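Local coordinates for protein glycerol-3-phosphate dehydrogenase [NAD(P)+] (Coxiella burnetii, PDB 3K96) that probably catalyses the NAD(P)H-dependent reduction of dihydroxyacetone phosphate to sn-glycerol 3-phosphate, the key precursor for phospholipid synthesis, at residues Ala37-Ala43 against Asn74-Leu78; Val107-Ala111 against Ala304-Asn310; Leu136-Ser140 against Gln313-Leu317; Lys216-Ala220 against Asp269-Cys274. One frame throughout, in Å; residues are numbered along the deposited sequence. Where two conformers were deposited one is given.

Contact 1 of 4, residues Ala37-Ala43 against Asn74-Leu78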
loop_
_atom_site.group_PDB
_atom_site.type_symbol
_atom_site.label_atom_id
_atom_site.label_comp_id
_atom_site.label_asym_id
_atom_site.label_seq_id
_atom_site.Cartn_x
_atom_site.Cartn_y
_atom_site.Cartn_z
ATOM N N ALA A 37 -12.485 -21.969 -14.249
ATOM C CA ALA A 37 -11.294 -22.731 -13.971
ATOM C C ALA A 37 -10.025 -21.967 -14.291
ATOM O O ALA A 37 -9.049 -22.529 -14.819
ATOM C CB ALA A 37 -11.342 -24.067 -14.712
ATOM N N GLY A 38 -10.039 -20.667 -14.016
ATOM C CA GLY A 38 -8.828 -19.858 -14.163
ATOM C C GLY A 38 -7.944 -20.179 -12.952
ATOM O O GLY A 38 -8.250 -21.099 -12.148
ATOM N N SER A 39 -6.868 -19.413 -12.798
ATOM C CA SER A 39 -5.928 -19.608 -11.691
ATOM C C SER A 39 -6.618 -19.508 -10.339
ATOM O O SER A 39 -6.488 -20.391 -9.486
ATOM C CB SER A 39 -4.818 -18.540 -11.747
ATOM O OG SER A 39 -4.155 -18.546 -13.001
ATOM N N TRP A 40 -7.343 -18.416 -10.139
ATOM C CA TRP A 40 -7.996 -18.166 -8.870
ATOM C C TRP A 40 -9.089 -19.199 -8.584
ATOM O O TRP A 40 -9.132 -19.758 -7.491
ATOM C CB TRP A 40 -8.491 -16.713 -8.803
ATOM C CG TRP A 40 -9.098 -16.276 -7.475
ATOM C CD1 TRP A 40 -10.222 -15.505 -7.312
ATOM C CD2 TRP A 40 -8.646 -16.599 -6.146
ATOM N NE1 TRP A 40 -10.488 -15.323 -5.977
ATOM C CE2 TRP A 40 -9.533 -15.974 -5.238
ATOM C CE3 TRP A 40 -7.568 -17.322 -5.635
ATOM C CZ2 TRP A 40 -9.379 -16.065 -3.862
ATOM C CZ3 TRP A 40 -7.432 -17.424 -4.266
ATOM C CH2 TRP A 40 -8.329 -16.805 -3.395
ATOM N N GLY A 41 -9.963 -19.453 -9.545
ATOM C CA GLY A 41 -11.015 -20.484 -9.337
ATOM C C GLY A 41 -10.449 -21.828 -8.943
ATOM O O GLY A 41 -10.957 -22.502 -8.038
ATOM N N THR A 42 -9.354 -22.209 -9.602
ATOM C CA THR A 42 -8.713 -23.484 -9.348
ATOM C C THR A 42 -8.040 -23.503 -7.972
ATOM O O THR A 42 -8.075 -24.519 -7.283
ATOM C CB THR A 42 -7.682 -23.820 -10.435
ATOM O OG1 THR A 42 -8.304 -23.789 -11.725
ATOM C CG2 THR A 42 -7.075 -25.202 -10.200
ATOM N N ALA A 43 -7.422 -22.386 -7.580
ATOM C CA ALA A 43 -6.770 -22.284 -6.276
ATOM C C ALA A 43 -7.815 -22.430 -5.154
ATOM O O ALA A 43 -7.587 -23.107 -4.167
ATOM C CB ALA A 43 -6.012 -20.935 -6.143
ATOM N N ASN A 74 -4.444 -28.542 -13.548
ATOM C CA ASN A 74 -4.867 -27.497 -14.453
ATOM C C ASN A 74 -3.623 -26.911 -15.040
ATOM O O ASN A 74 -3.104 -25.928 -14.523
ATOM C CB ASN A 74 -5.656 -26.420 -13.727
ATOM C CG ASN A 74 -6.244 -25.396 -14.669
ATOM O OD1 ASN A 74 -5.880 -25.318 -15.856
ATOM N ND2 ASN A 74 -7.172 -24.604 -14.151
ATOM N N ASN A 75 -3.135 -27.525 -16.114
ATOM C CA ASN A 75 -1.928 -27.045 -16.752
ATOM C C ASN A 75 -2.058 -25.696 -17.418
ATOM O O ASN A 75 -1.112 -24.931 -17.415
ATOM C CB ASN A 75 -1.354 -28.084 -17.721
ATOM C CG ASN A 75 -0.467 -29.092 -17.019
ATOM O OD1 ASN A 75 0.213 -28.758 -16.049
ATOM N ND2 ASN A 75 -0.454 -30.324 -17.508
ATOM N N ARG A 76 -3.214 -25.370 -17.966
ATOM C CA ARG A 76 -3.339 -24.066 -18.591
ATOM C C ARG A 76 -3.199 -22.914 -17.646
ATOM O O ARG A 76 -2.639 -21.905 -18.028
ATOM C CB ARG A 76 -4.698 -23.857 -19.236
ATOM C CG ARG A 76 -4.943 -24.658 -20.437
ATOM C CD ARG A 76 -6.214 -24.222 -21.117
ATOM N NE ARG A 76 -6.496 -25.145 -22.197
ATOM C CZ ARG A 76 -7.511 -25.027 -23.038
ATOM N NH1 ARG A 76 -8.366 -24.010 -22.936
ATOM N NH2 ARG A 76 -7.666 -25.932 -23.988
ATOM N N TYR A 77 -3.730 -23.042 -16.428
ATOM C CA TYR A 77 -3.771 -21.898 -15.514
ATOM C C TYR A 77 -3.148 -22.067 -14.135
ATOM O O TYR A 77 -2.915 -21.081 -13.471
ATOM C CB TYR A 77 -5.232 -21.390 -15.378
ATOM C CG TYR A 77 -5.844 -20.960 -16.698
ATOM C CD1 TYR A 77 -5.402 -19.823 -17.344
ATOM C CD2 TYR A 77 -6.864 -21.687 -17.292
ATOM C CE1 TYR A 77 -5.937 -19.435 -18.561
ATOM C CE2 TYR A 77 -7.416 -21.301 -18.506
ATOM C CZ TYR A 77 -6.945 -20.175 -19.135
ATOM O OH TYR A 77 -7.474 -19.768 -20.346
ATOM N N LEU A 78 -2.882 -23.284 -13.695
ATOM C CA LEU A 78 -2.255 -23.481 -12.392
ATOM C C LEU A 78 -1.445 -24.779 -12.424
ATOM O O LEU A 78 -1.747 -25.737 -11.696
ATOM C CB LEU A 78 -3.312 -23.522 -11.270
ATOM C CG LEU A 78 -2.849 -23.277 -9.825
ATOM C CD1 LEU A 78 -2.357 -21.841 -9.689
ATOM C CD2 LEU A 78 -3.970 -23.536 -8.801
#

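Contact 2 of 4, residues Val107-Ala111 against Ala304-Asn310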
loop_
_atom_site.group_PDB
_atom_site.type_symbol
_atom_site.label_atom_id
_atom_site.label_comp_id
_atom_site.label_asym_id
_atom_site.label_seq_id
_atom_site.Cartn_x
_atom_site.Cartn_y
_atom_site.Cartn_z
ATOM N N VAL A 107 -15.265 -16.371 -12.715
ATOM C CA VAL A 107 -14.923 -16.114 -14.100
ATOM C C VAL A 107 -14.543 -14.621 -14.251
ATOM O O VAL A 107 -14.770 -13.818 -13.348
ATOM C CB VAL A 107 -16.094 -16.484 -15.011
ATOM C CG1 VAL A 107 -16.429 -17.972 -14.853
ATOM C CG2 VAL A 107 -17.318 -15.640 -14.707
ATOM N N PRO A 108 -13.940 -14.248 -15.371
ATOM C CA PRO A 108 -13.650 -12.829 -15.498
ATOM C C PRO A 108 -14.929 -11.975 -15.499
ATOM O O PRO A 108 -16.010 -12.461 -15.852
ATOM C CB PRO A 108 -12.943 -12.734 -16.856
ATOM C CG PRO A 108 -12.340 -14.062 -17.057
ATOM C CD PRO A 108 -13.372 -15.026 -16.479
ATOM N N SER A 109 -14.803 -10.705 -15.131
ATOM C CA SER A 109 -15.955 -9.821 -15.081
ATOM C C SER A 109 -16.678 -9.700 -16.428
ATOM O O SER A 109 -17.913 -9.581 -16.470
ATOM C CB SER A 109 -15.546 -8.445 -14.541
ATOM O OG SER A 109 -14.492 -7.890 -15.289
ATOM N N PHE A 110 -15.930 -9.779 -17.525
ATOM C CA PHE A 110 -16.529 -9.686 -18.841
ATOM C C PHE A 110 -17.293 -10.943 -19.228
ATOM O O PHE A 110 -17.952 -10.940 -20.243
ATOM C CB PHE A 110 -15.491 -9.315 -19.935
ATOM C CG PHE A 110 -14.253 -10.197 -19.958
ATOM C CD1 PHE A 110 -14.280 -11.462 -20.553
ATOM C CD2 PHE A 110 -13.048 -9.741 -19.424
ATOM C CE1 PHE A 110 -13.124 -12.262 -20.599
ATOM C CE2 PHE A 110 -11.904 -10.521 -19.469
ATOM C CZ PHE A 110 -11.944 -11.800 -20.043
ATOM N N ALA A 111 -17.189 -12.018 -18.447
ATOM C CA ALA A 111 -17.962 -13.238 -18.729
ATOM C C ALA A 111 -19.052 -13.509 -17.676
ATOM O O ALA A 111 -19.837 -14.453 -17.806
ATOM C CB ALA A 111 -17.032 -14.434 -18.823
ATOM N N ALA A 304 -6.443 -13.026 -22.031
ATOM C CA ALA A 304 -7.240 -11.832 -21.788
ATOM C C ALA A 304 -6.999 -11.257 -20.406
ATOM O O ALA A 304 -6.834 -12.008 -19.438
ATOM C CB ALA A 304 -8.718 -12.182 -21.926
ATOM N N ILE A 305 -6.956 -9.934 -20.314
ATOM C CA ILE A 305 -6.832 -9.286 -19.016
ATOM C C ILE A 305 -8.134 -8.541 -18.753
ATOM O O ILE A 305 -8.916 -8.309 -19.660
ATOM C CB ILE A 305 -5.599 -8.354 -18.864
ATOM C CG1 ILE A 305 -5.668 -7.155 -19.805
ATOM C CG2 ILE A 305 -4.302 -9.132 -19.053
ATOM C CD1 ILE A 305 -4.539 -6.144 -19.518
ATOM N N GLU A 306 -8.377 -8.180 -17.511
ATOM C CA GLU A 306 -9.638 -7.537 -17.177
ATOM C C GLU A 306 -9.582 -6.053 -17.011
ATOM O O GLU A 306 -10.607 -5.406 -17.077
ATOM C CB GLU A 306 -10.178 -8.105 -15.880
ATOM C CG GLU A 306 -10.965 -9.347 -16.006
ATOM C CD GLU A 306 -11.213 -9.928 -14.642
ATOM O OE1 GLU A 306 -10.204 -10.326 -14.025
ATOM O OE2 GLU A 306 -12.382 -9.981 -14.190
ATOM N N GLY A 307 -8.391 -5.504 -16.813
ATOM C CA GLY A 307 -8.254 -4.078 -16.536
ATOM C C GLY A 307 -8.857 -3.124 -17.536
ATOM O O GLY A 307 -9.406 -2.090 -17.145
ATOM N N LEU A 308 -8.729 -3.422 -18.823
ATOM C CA LEU A 308 -9.299 -2.525 -19.851
ATOM C C LEU A 308 -10.836 -2.544 -19.743
ATOM O O LEU A 308 -11.478 -1.507 -19.734
ATOM C CB LEU A 308 -8.860 -2.888 -21.274
ATOM C CG LEU A 308 -7.383 -2.736 -21.628
ATOM C CD1 LEU A 308 -6.579 -3.810 -20.931
ATOM C CD2 LEU A 308 -7.203 -2.859 -23.122
ATOM N N TYR A 309 -11.401 -3.740 -19.655
ATOM C CA TYR A 309 -12.839 -3.895 -19.474
ATOM C C TYR A 309 -13.272 -3.200 -18.189
ATOM O O TYR A 309 -14.244 -2.450 -18.203
ATOM C CB TYR A 309 -13.196 -5.378 -19.432
ATOM C CG TYR A 309 -14.662 -5.676 -19.429
ATOM C CD1 TYR A 309 -15.406 -5.626 -20.610
ATOM C CD2 TYR A 309 -15.297 -6.090 -18.269
ATOM C CE1 TYR A 309 -16.774 -5.937 -20.611
ATOM C CE2 TYR A 309 -16.650 -6.405 -18.258
ATOM C CZ TYR A 309 -17.385 -6.325 -19.423
ATOM O OH TYR A 309 -18.726 -6.648 -19.392
ATOM N N ASN A 310 -12.568 -3.434 -17.083
ATOM C CA ASN A 310 -12.904 -2.760 -15.833
ATOM C C ASN A 310 -12.913 -1.235 -16.025
ATOM O O ASN A 310 -13.786 -0.560 -15.515
ATOM C CB ASN A 310 -11.893 -3.015 -14.700
ATOM C CG ASN A 310 -11.841 -4.458 -14.196
ATOM O OD1 ASN A 310 -10.866 -4.816 -13.521
ATOM N ND2 ASN A 310 -12.852 -5.277 -14.495
#

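Contact 3 of 4, residues Leu136-Ser140 against Gln313-Leu317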
loop_
_atom_site.group_PDB
_atom_site.type_symbol
_atom_site.label_atom_id
_atom_site.label_comp_id
_atom_site.label_asym_id
_atom_site.label_seq_id
_atom_site.Cartn_x
_atom_site.Cartn_y
_atom_site.Cartn_z
ATOM N N LEU A 136 -17.136 -4.732 -12.616
ATOM C CA LEU A 136 -18.527 -4.573 -12.969
ATOM C C LEU A 136 -18.867 -5.471 -14.156
ATOM O O LEU A 136 -18.003 -5.782 -14.971
ATOM C CB LEU A 136 -18.804 -3.121 -13.324
ATOM C CG LEU A 136 -18.609 -2.124 -12.197
ATOM C CD1 LEU A 136 -18.799 -0.677 -12.728
ATOM C CD2 LEU A 136 -19.588 -2.436 -11.042
ATOM N N ALA A 137 -20.113 -5.902 -14.250
ATOM C CA ALA A 137 -20.535 -6.735 -15.373
ATOM C C ALA A 137 -21.039 -5.858 -16.507
ATOM O O ALA A 137 -21.159 -4.639 -16.373
ATOM C CB ALA A 137 -21.654 -7.735 -14.942
ATOM N N LYS A 138 -21.338 -6.498 -17.625
ATOM C CA LYS A 138 -21.880 -5.840 -18.813
ATOM C C LYS A 138 -22.964 -4.830 -18.429
ATOM O O LYS A 138 -23.881 -5.153 -17.682
ATOM C CB LYS A 138 -22.458 -6.909 -19.741
ATOM C CG LYS A 138 -23.043 -6.404 -21.071
ATOM C CD LYS A 138 -23.487 -7.601 -21.951
ATOM C CE LYS A 138 -24.086 -7.139 -23.279
ATOM N NZ LYS A 138 -23.142 -6.264 -24.040
ATOM N N GLY A 139 -22.840 -3.600 -18.931
ATOM C CA GLY A 139 -23.790 -2.540 -18.606
ATOM C C GLY A 139 -23.419 -1.777 -17.335
ATOM O O GLY A 139 -24.242 -1.043 -16.767
ATOM N N SER A 140 -22.169 -1.919 -16.906
ATOM C CA SER A 140 -21.711 -1.285 -15.687
ATOM C C SER A 140 -22.551 -1.736 -14.499
ATOM O O SER A 140 -22.894 -0.929 -13.641
ATOM C CB SER A 140 -21.766 0.239 -15.821
ATOM O OG SER A 140 -20.961 0.642 -16.902
ATOM N N GLN A 313 -16.004 -0.084 -17.916
ATOM C CA GLN A 313 -17.273 -0.199 -17.168
ATOM C C GLN A 313 -17.372 0.835 -16.054
ATOM O O GLN A 313 -18.418 1.464 -15.871
ATOM C CB GLN A 313 -17.466 -1.607 -16.590
ATOM C CG GLN A 313 -17.538 -2.709 -17.628
ATOM C CD GLN A 313 -18.704 -2.549 -18.575
ATOM O OE1 GLN A 313 -19.826 -2.252 -18.169
ATOM N NE2 GLN A 313 -18.444 -2.752 -19.845
ATOM N N VAL A 314 -16.276 1.030 -15.330
ATOM C CA VAL A 314 -16.264 1.978 -14.242
ATOM C C VAL A 314 -16.347 3.396 -14.771
ATOM O O VAL A 314 -17.049 4.230 -14.193
ATOM C CB VAL A 314 -15.036 1.784 -13.323
ATOM C CG1 VAL A 314 -14.910 2.924 -12.332
ATOM C CG2 VAL A 314 -15.148 0.451 -12.606
ATOM N N HIS A 315 -15.670 3.665 -15.878
ATOM C CA HIS A 315 -15.719 5.008 -16.487
ATOM C C HIS A 315 -17.170 5.342 -16.834
ATOM O O HIS A 315 -17.645 6.428 -16.524
ATOM C CB HIS A 315 -14.851 5.087 -17.736
ATOM C CG HIS A 315 -14.828 6.448 -18.374
ATOM N ND1 HIS A 315 -15.530 6.747 -19.522
ATOM C CD2 HIS A 315 -14.187 7.582 -18.022
ATOM C CE1 HIS A 315 -15.319 8.011 -19.850
ATOM N NE2 HIS A 315 -14.509 8.541 -18.951
ATOM N N ALA A 316 -17.882 4.398 -17.444
ATOM C CA ALA A 316 -19.277 4.631 -17.796
ATOM C C ALA A 316 -20.113 4.868 -16.542
ATOM O O ALA A 316 -20.974 5.736 -16.524
ATOM C CB ALA A 316 -19.850 3.455 -18.625
ATOM N N LEU A 317 -19.851 4.105 -15.485
ATOM C CA LEU A 317 -20.602 4.254 -14.247
ATOM C C LEU A 317 -20.301 5.607 -13.599
ATOM O O LEU A 317 -21.207 6.291 -13.137
ATOM C CB LEU A 317 -20.280 3.126 -13.268
ATOM C CG LEU A 317 -21.085 3.135 -11.983
ATOM C CD1 LEU A 317 -22.530 2.724 -12.287
ATOM C CD2 LEU A 317 -20.475 2.208 -10.952
HETATM O O HOH W 1 -21.436 -2.782 -21.158
HETATM O O HOH W 2 -21.021 -0.004 -19.294
#

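Contact 4 of 4, residues Lys216-Ala220 against Asp269-Cys274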
loop_
_atom_site.group_PDB
_atom_site.type_symbol
_atom_site.label_atom_id
_atom_site.label_comp_id
_atom_site.label_asym_id
_atom_site.label_seq_id
_atom_site.Cartn_x
_atom_site.Cartn_y
_atom_site.Cartn_z
ATOM N N LYS A 216 -9.485 -1.693 -8.449
ATOM C CA LYS A 216 -8.068 -1.950 -8.211
ATOM C C LYS A 216 -7.221 -2.244 -9.452
ATOM O O LYS A 216 -6.071 -1.829 -9.502
ATOM C CB LYS A 216 -7.858 -3.076 -7.220
ATOM C CG LYS A 216 -8.377 -4.396 -7.714
ATOM C CD LYS A 216 -7.394 -5.441 -7.428
ATOM C CE LYS A 216 -7.777 -6.745 -8.072
ATOM N NZ LYS A 216 -6.515 -7.536 -8.234
ATOM N N ASN A 217 -7.769 -2.958 -10.437
ATOM C CA ASN A 217 -7.006 -3.282 -11.642
ATOM C C ASN A 217 -6.790 -2.093 -12.557
ATOM O O ASN A 217 -5.850 -2.074 -13.327
ATOM C CB ASN A 217 -7.659 -4.395 -12.428
ATOM C CG ASN A 217 -7.510 -5.740 -11.760
ATOM O OD1 ASN A 217 -6.555 -5.992 -11.009
ATOM N ND2 ASN A 217 -8.432 -6.629 -12.059
ATOM N N ILE A 218 -7.693 -1.130 -12.486
ATOM C CA ILE A 218 -7.569 0.107 -13.218
ATOM C C ILE A 218 -6.358 0.851 -12.621
ATOM O O ILE A 218 -5.504 1.390 -13.341
ATOM C CB ILE A 218 -8.816 1.001 -13.012
ATOM C CG1 ILE A 218 -10.110 0.289 -13.496
ATOM C CG2 ILE A 218 -8.609 2.342 -13.714
ATOM C CD1 ILE A 218 -11.411 1.036 -13.112
ATOM N N LEU A 219 -6.279 0.862 -11.298
ATOM C CA LEU A 219 -5.158 1.528 -10.611
ATOM C C LEU A 219 -3.845 0.778 -10.869
ATOM O O LEU A 219 -2.784 1.396 -10.962
ATOM C CB LEU A 219 -5.447 1.697 -9.124
ATOM C CG LEU A 219 -6.751 2.479 -8.869
ATOM C CD1 LEU A 219 -7.058 2.633 -7.370
ATOM C CD2 LEU A 219 -6.714 3.842 -9.543
ATOM N N ALA A 220 -3.929 -0.541 -11.021
ATOM C CA ALA A 220 -2.759 -1.354 -11.336
ATOM C C ALA A 220 -2.210 -0.961 -12.704
ATOM O O ALA A 220 -1.008 -0.915 -12.903
ATOM C CB ALA A 220 -3.124 -2.849 -11.305
ATOM N N ASP A 269 -5.699 -5.532 -1.263
ATOM C CA ASP A 269 -5.673 -5.971 -2.653
ATOM C C ASP A 269 -5.013 -4.908 -3.536
ATOM O O ASP A 269 -4.324 -5.217 -4.504
ATOM C CB ASP A 269 -7.101 -6.219 -3.117
ATOM C CG ASP A 269 -7.199 -7.223 -4.242
ATOM O OD1 ASP A 269 -6.168 -7.778 -4.693
ATOM O OD2 ASP A 269 -8.346 -7.487 -4.671
ATOM N N LEU A 270 -5.209 -3.646 -3.204
ATOM C CA LEU A 270 -4.614 -2.581 -4.029
ATOM C C LEU A 270 -3.103 -2.563 -3.947
ATOM O O LEU A 270 -2.433 -2.474 -4.965
ATOM C CB LEU A 270 -5.160 -1.218 -3.633
ATOM C CG LEU A 270 -4.727 0.001 -4.449
ATOM C CD1 LEU A 270 -5.276 -0.062 -5.858
ATOM C CD2 LEU A 270 -5.268 1.238 -3.741
ATOM N N VAL A 271 -2.558 -2.646 -2.742
ATOM C CA VAL A 271 -1.117 -2.619 -2.617
ATOM C C VAL A 271 -0.495 -3.819 -3.305
ATOM O O VAL A 271 0.488 -3.676 -4.020
ATOM C CB VAL A 271 -0.648 -2.469 -1.157
ATOM C CG1 VAL A 271 -1.184 -1.169 -0.601
ATOM C CG2 VAL A 271 -1.075 -3.649 -0.301
ATOM N N LEU A 272 -1.102 -4.992 -3.133
ATOM C CA LEU A 272 -0.612 -6.205 -3.777
ATOM C C LEU A 272 -0.580 -6.057 -5.279
ATOM O O LEU A 272 0.457 -6.290 -5.926
ATOM C CB LEU A 272 -1.520 -7.406 -3.447
ATOM C CG LEU A 272 -1.237 -8.669 -4.283
ATOM C CD1 LEU A 272 0.147 -9.235 -3.933
ATOM C CD2 LEU A 272 -2.314 -9.733 -4.079
ATOM N N THR A 273 -1.700 -5.613 -5.845
ATOM C CA THR A 273 -1.838 -5.564 -7.297
ATOM C C THR A 273 -1.032 -4.445 -7.957
ATOM O O THR A 273 -0.617 -4.580 -9.115
ATOM C CB THR A 273 -3.303 -5.451 -7.706
ATOM O OG1 THR A 273 -4.077 -6.414 -6.959
ATOM C CG2 THR A 273 -3.460 -5.695 -9.212
ATOM N N CYS A 274 -0.814 -3.356 -7.227
ATOM C CA CYS A 274 -0.040 -2.238 -7.767
ATOM C C CYS A 274 1.484 -2.413 -7.648
ATOM O O CYS A 274 2.239 -1.640 -8.223
ATOM C CB CYS A 274 -0.467 -0.944 -7.098
ATOM S SG CYS A 274 -2.117 -0.413 -7.584
#

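Contact 1 of 4, residues Ala37-Ala43 against Asn74-Leu78
N74 ND2 holds two acceptors at the start of helix 39-49: it donates to the carbonyl O of A37 at 2.9 Å and to OG1 of T42 at 2.8 Å. The turn is the glycine-rich bend of the Rossmann fold, where strand 32-35 leads into helix 39-49 and G38 and G41 fit the GxGxxG pattern of dinucleotide-binding proteins; NADPH probably binds here through S39 and W40. Both acceptors lie close to the amide plane of N74, which fixes the rotation of the amide. The bonds are bent, with N-H...acceptor angles of 145° and 143°, and ND2 stands above the carbonyl plane of A37. T42 OG1 donates in turn to the carbonyl O of G38 at 2.7 Å. That oxygen also accepts the backbone N-H of T42 from the opposite face of its plane, so N74, T42 and the N-cap residue G38 form one chain of bonds. On its own side, N74 OD1 takes the N-H of Y77 in an Asx motif and a further bond from H64, which leaves both ends of the amide engaged. With CG anti to the backbone N (chi1 -174°), the amide extends from its loop to the helix start. The Y77 ring meets A37 and G38 obliquely, CD2 lying 3.4 Å from the carbonyl O of A37. Against T42, L78 CD2 touches CG2 of that threonine and CB of A43, the side chains of T42 and L78 running past each other in opposite directions. S39 OG donates to the carbonyl O of Y77 at 2.9 Å.

Contact 2 of 4, residues Val107-Ala111 against Ala304-Asn310
S109 and E306 pair across the cleft between the Rossmann-type nucleotide-binding domain and the helical C-terminal domain, at the starts of helices 109-119 and 307-320. One carboxylate oxygen does the work: E306 OE2 accepts the backbone N-H of S109 at 2.7 Å, nearly straight at 168°, and the S109 hydroxyl OG at 3.2 Å. Both donors meet OE2 on its anti side and come from opposite faces of the carboxylate plane. The charge of E306, predicted to contact NADPH, is thus turned to a backbone N-H at a helix start, which would probably help stabilise it. The E306 chain, extended beyond CG, carries its end across the gap, and CG rests 3.8 Å from F110 CE2. Set between backbone N and carbonyl carbon (chi1 55°), S109 OG can reach OE2. N310 OD1 takes a weak bond from N217, while the backbone N-H of G307 is satisfied by N281 OD1. The edge of the F110 ring points at the face of Y309 in a T-shaped stack, planes at 81°, and F110 CZ meets A304 CB. F110 CB sits over the centre of that face in a CH-pi contact, 3.4 Å from the Y309 ring centroid.

Contact 3 of 4, residues Leu136-Ser140 against Gln313-Leu317
Q313, L136 and S140 carry this contact, in which the loop 136-140 folds over one side of helix 307-320. The Q313 side chain bends at chi2 (-62°) and brings its amide back over the loop, so that OE1 accepts the backbone N-H of S140 at 2.7 Å. The donor lies nearly on the extension of the C=O bond (169°), although its own N-H is turned off line. Water 2 donates a hydrogen bond to OE1 and also bonds to S140 OG, while water 1 accepts hydrogen bonds from Q313 NE2 and the N-H of G139, so two water bridges flank the direct bond. S140 OG lies 2.9 Å from the carbonyl O of Q313. Beside these polar bonds L136 supplies the apolar part: its CB meets CB of Q313, and CD1 touches both V314 CG2 and L317 CD2, 3.8 Å from each, the L136 and L317 side chains crossing at about a right angle. A316 CB touches S140 OG at 3.5 Å. The arrangement is an interdomain contact, joining the loop after strand 128-131 of the Rossmann-type domain to a helix of the C-terminal helical domain.

Contact 4 of 4, residues Lys216-Ala220 against Asp269-Cys274
D269 and K216 meet first, on helices 264-275 and 206-228; the axes of the two short segments approach to 8.9 Å, with 33° between their N-to-C directions. The carboxylate reaches the lysine through a long salt bridge, OD1 to NZ at 3.6 Å, with OD2 near CE; OD2 has a stronger partner in K134, so D269 is shared between two lysines. L270 turns its CD1 against CD1 and CB of L219, 3.6 Å away at the nearer atom, and approaches the start of the K216 chain; I240 and L244 of helix 233-253 press on it too. V271 packs on V271 of the second subunit and L272 on its S233. T273 OG1 both gives and takes a bond: it donates to the carbonyl O of D269 at 2.7 Å and accepts from K216 NZ at 3.0 Å. The same carbonyl O of D269 also takes the N-H of T273, from the opposite face of its plane. The K216 chain reaches T273 by turning CG between backbone N and carbonyl carbon (chi1 64°) and bending again at chi2, and the two side chains cross at about a right angle. NZ has a further, weak bond to N217 OD1. The methyl CG2 of T273 lies 3.5 Å from CB of A220. C274 closes the segment, SG 3.9 Å from the backbone N of A220. K216 is the predicted proton acceptor, and with D269 it probably binds sn-glycerol 3-phosphate, consistent with this buried helix pair forming part of the dehydrogenase active site.

In the fold
Contacts 1 and 4 are buried, while 2 and 3 are partly buried and join the two domains. Contact 1 stays inside the Rossmann-type domain, about 21 Å from contact 4 between centres, and relies on neutral amide, hydroxyl and carbonyl groups. Contact 4 lies wholly in the helical domain and alone carries a salt bridge across its segments. Contacts 2 and 3 share helix 307-320 and touch each other, Y309 lying against the loop 136-140; a carboxylate and aromatic rings serve in contact 2, an amide, leucines and waters in contact 3. Contact 4 reaches that helix as well, I218 of helix 206-228 meeting V314.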